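PDB 5U9C: dTDP-4-dehydrorhamnose Reductase from Yersinia enterocolitica, which probably reduces dTDP-4-dehydro-beta-L-rhamnose to dTDP-beta-L-rhamnose with NADPH, the closing step of dTDP-L-rhamnose biosynthesis. Local coordinates for residues T67-C72 / N128-S133. Sequence-based numbering, arbitrary orientation.
Sequences TDVDLC and NYYGRS
Tyr130 lays its ring along 67-72, and Val69, Cys72 and Thr67 meet different parts of it. Tyr130 CG stands anti to the backbone N (chi1 170°), which carries the ring past Val69 toward Thr67. Val69 crosses the tyrosine side chain at about a right angle. Val69 CG2 comes obliquely to the ring, 3.7 Å from Tyr130 CD2. Val69 CG1, anti to the backbone N, turns to Tyr130 CB and to the amide of Asn128. Cys72 packs its CB 3.9 Å from Tyr130 CB. Its sulfur sits at the ring edge near the plane, with Cys72 SG 5.2 Å from the Tyr130 centroid, a sulfur-aromatic contact. Thr67 lies alongside the tyrosine, its CA 3.9 Å from Tyr130 CE1.

The direct contacts are apolar or nearly so, and one water supplies the polar link. It donates to Val69 O at 2.7 Å and accepts from Tyr130 N at 2.9 Å, joining two backbone groups in the first turns of helices 69-74 and 129-144. Both helices start with a side-chain N-cap. Asp68 OD1 takes Leu71 N from above its carboxylate plane, and Asn128 OD1 takes Gly131 N nearly head-on, at 3.0 Å. The amide nitrogen of Asn128 binds Pro255 O.

Val69 also neighbours Arg256, which binds (R)-malate in this protein, though none is bound to this chain. Asp70 forms a salt bridge with that arginine. Side-chain packing thus appears to set how the two capped helix starts of the Rossmann-type domain sit together, while the water satisfies Val69 O and Tyr130 N, which do not bond to each other directly.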
loop_
_atom_site.group_PDB
_atom_site.type_symbol
_atom_site.label_atom_id
_atom_site.label_comp_id
_atom_site.label_asym_id
_atom_site.label_seq_id
_atom_site.Cartn_x
_atom_site.Cartn_y
_atom_site.Cartn_z
ATOM N N THR D 67 9.593 -26.049 -9.005
ATOM C CA THR D 67 9.550 -25.544 -7.639
ATOM C C THR D 67 10.764 -24.705 -7.221
ATOM O O THR D 67 10.839 -24.278 -6.080
ATOM C CB THR D 67 9.395 -26.723 -6.655
ATOM O OG1 THR D 67 10.499 -27.607 -6.830
ATOM C CG2 THR D 67 8.088 -27.487 -6.938
ATOM N N ASP D 68 11.717 -24.494 -8.126
ATOM C CA ASP D 68 12.853 -23.597 -7.839
ATOM C C ASP D 68 12.291 -22.174 -7.991
ATOM O O ASP D 68 12.162 -21.650 -9.093
ATOM C CB ASP D 68 14.009 -23.854 -8.815
ATOM C CG ASP D 68 15.218 -22.986 -8.535
ATOM O OD1 ASP D 68 15.065 -21.871 -7.967
ATOM O OD2 ASP D 68 16.325 -23.417 -8.903
ATOM N N VAL D 69 11.926 -21.587 -6.859
ATOM C CA VAL D 69 11.306 -20.257 -6.809
ATOM C C VAL D 69 12.124 -19.158 -7.516
ATOM O O VAL D 69 11.570 -18.291 -8.202
ATOM C CB VAL D 69 11.022 -19.865 -5.328
ATOM C CG1 VAL D 69 10.393 -18.488 -5.227
ATOM C CG2 VAL D 69 10.117 -20.911 -4.678
ATOM N N ASP D 70 13.439 -19.205 -7.347
ATOM C CA ASP D 70 14.328 -18.221 -7.937
ATOM C C ASP D 70 14.468 -18.371 -9.442
ATOM O O ASP D 70 14.518 -17.361 -10.182
ATOM C CB ASP D 70 15.654 -18.277 -7.213
ATOM C CG ASP D 70 15.495 -17.901 -5.748
ATOM O OD1 ASP D 70 14.988 -16.778 -5.504
ATOM O OD2 ASP D 70 15.848 -18.727 -4.864
ATOM N N LEU D 71 14.506 -19.618 -9.904
ATOM C CA LEU D 71 14.550 -19.887 -11.343
ATOM C C LEU D 71 13.244 -19.351 -11.964
ATOM O O LEU D 71 13.272 -18.733 -13.028
ATOM C CB LEU D 71 14.717 -21.382 -11.620
ATOM C CG LEU D 71 14.646 -21.837 -13.086
ATOM C CD1 LEU D 71 15.743 -21.159 -13.891
ATOM C CD2 LEU D 71 14.759 -23.356 -13.169
ATOM N N CYS D 72 12.118 -19.558 -11.271
ATOM C CA CYS D 72 10.815 -19.062 -11.753
ATOM C C CYS D 72 10.802 -17.551 -11.904
ATOM O O CYS D 72 10.158 -17.039 -12.824
ATOM C CB CYS D 72 9.673 -19.474 -10.833
ATOM S SG CYS D 72 9.212 -21.223 -10.883
ATOM N N ASN D 128 5.570 -13.335 -5.980
ATOM C CA ASN D 128 6.576 -13.715 -6.980
ATOM C C ASN D 128 5.998 -14.575 -8.104
ATOM O O ASN D 128 4.826 -14.990 -8.044
ATOM C CB ASN D 128 7.756 -14.401 -6.269
ATOM C CG ASN D 128 7.319 -15.484 -5.279
ATOM O OD1 ASN D 128 6.427 -16.299 -5.556
ATOM N ND2 ASN D 128 7.988 -15.523 -4.129
ATOM N N TYR D 129 6.799 -14.824 -9.142
ATOM C CA TYR D 129 6.308 -15.594 -10.286
ATOM C C TYR D 129 5.976 -17.046 -9.986
ATOM O O TYR D 129 5.033 -17.568 -10.542
ATOM C CB TYR D 129 7.187 -15.418 -11.543
ATOM C CG TYR D 129 6.973 -14.056 -12.198
ATOM C CD1 TYR D 129 5.772 -13.763 -12.859
ATOM C CD2 TYR D 129 7.946 -13.039 -12.111
ATOM C CE1 TYR D 129 5.572 -12.517 -13.446
ATOM C CE2 TYR D 129 7.747 -11.789 -12.699
ATOM C CZ TYR D 129 6.567 -11.534 -13.365
ATOM O OH TYR D 129 6.351 -10.300 -13.906
ATOM N N TYR D 130 6.718 -17.673 -9.070
ATOM C CA TYR D 130 6.412 -19.030 -8.667
ATOM C C TYR D 130 4.984 -19.068 -8.106
ATOM O O TYR D 130 4.147 -19.865 -8.553
ATOM C CB TYR D 130 7.409 -19.544 -7.621
ATOM C CG TYR D 130 6.960 -20.851 -7.011
ATOM C CD1 TYR D 130 6.902 -22.010 -7.787
ATOM C CD2 TYR D 130 6.555 -20.924 -5.684
ATOM C CE1 TYR D 130 6.451 -23.200 -7.264
ATOM C CE2 TYR D 130 6.127 -22.133 -5.140
ATOM C CZ TYR D 130 6.065 -23.254 -5.940
ATOM O OH TYR D 130 5.641 -24.452 -5.434
ATOM N N GLY D 131 4.712 -18.180 -7.156
ATOM C CA GLY D 131 3.381 -18.110 -6.527
ATOM C C GLY D 131 2.262 -17.827 -7.527
ATOM O O GLY D 131 1.196 -18.475 -7.489
ATOM N N ARG D 132 2.505 -16.886 -8.448
ATOM C CA ARG D 132 1.537 -16.581 -9.485
ATOM C C ARG D 132 1.237 -17.818 -10.348
ATOM O O ARG D 132 0.080 -18.086 -10.672
ATOM C CB ARG D 132 2.054 -15.459 -10.380
ATOM C CG ARG D 132 2.139 -14.109 -9.693
ATOM C CD ARG D 132 2.865 -13.067 -10.524
ATOM N NE ARG D 132 3.041 -11.864 -9.745
ATOM C CZ ARG D 132 4.187 -11.289 -9.410
ATOM N NH1 ARG D 132 5.345 -11.679 -9.923
ATOM N NH2 ARG D 132 4.151 -10.193 -8.654
ATOM N N SER D 133 2.289 -18.560 -10.726
ATOM C CA SER D 133 2.120 -19.740 -11.579
ATOM C C SER D 133 1.321 -20.845 -10.897
ATOM O O SER D 133 0.492 -21.504 -11.529
ATOM C CB SER D 133 3.474 -20.261 -12.084
ATOM O OG SER D 133 4.265 -20.875 -11.055
HETATM O O HOH W 1 9.332 -16.700 -8.344
#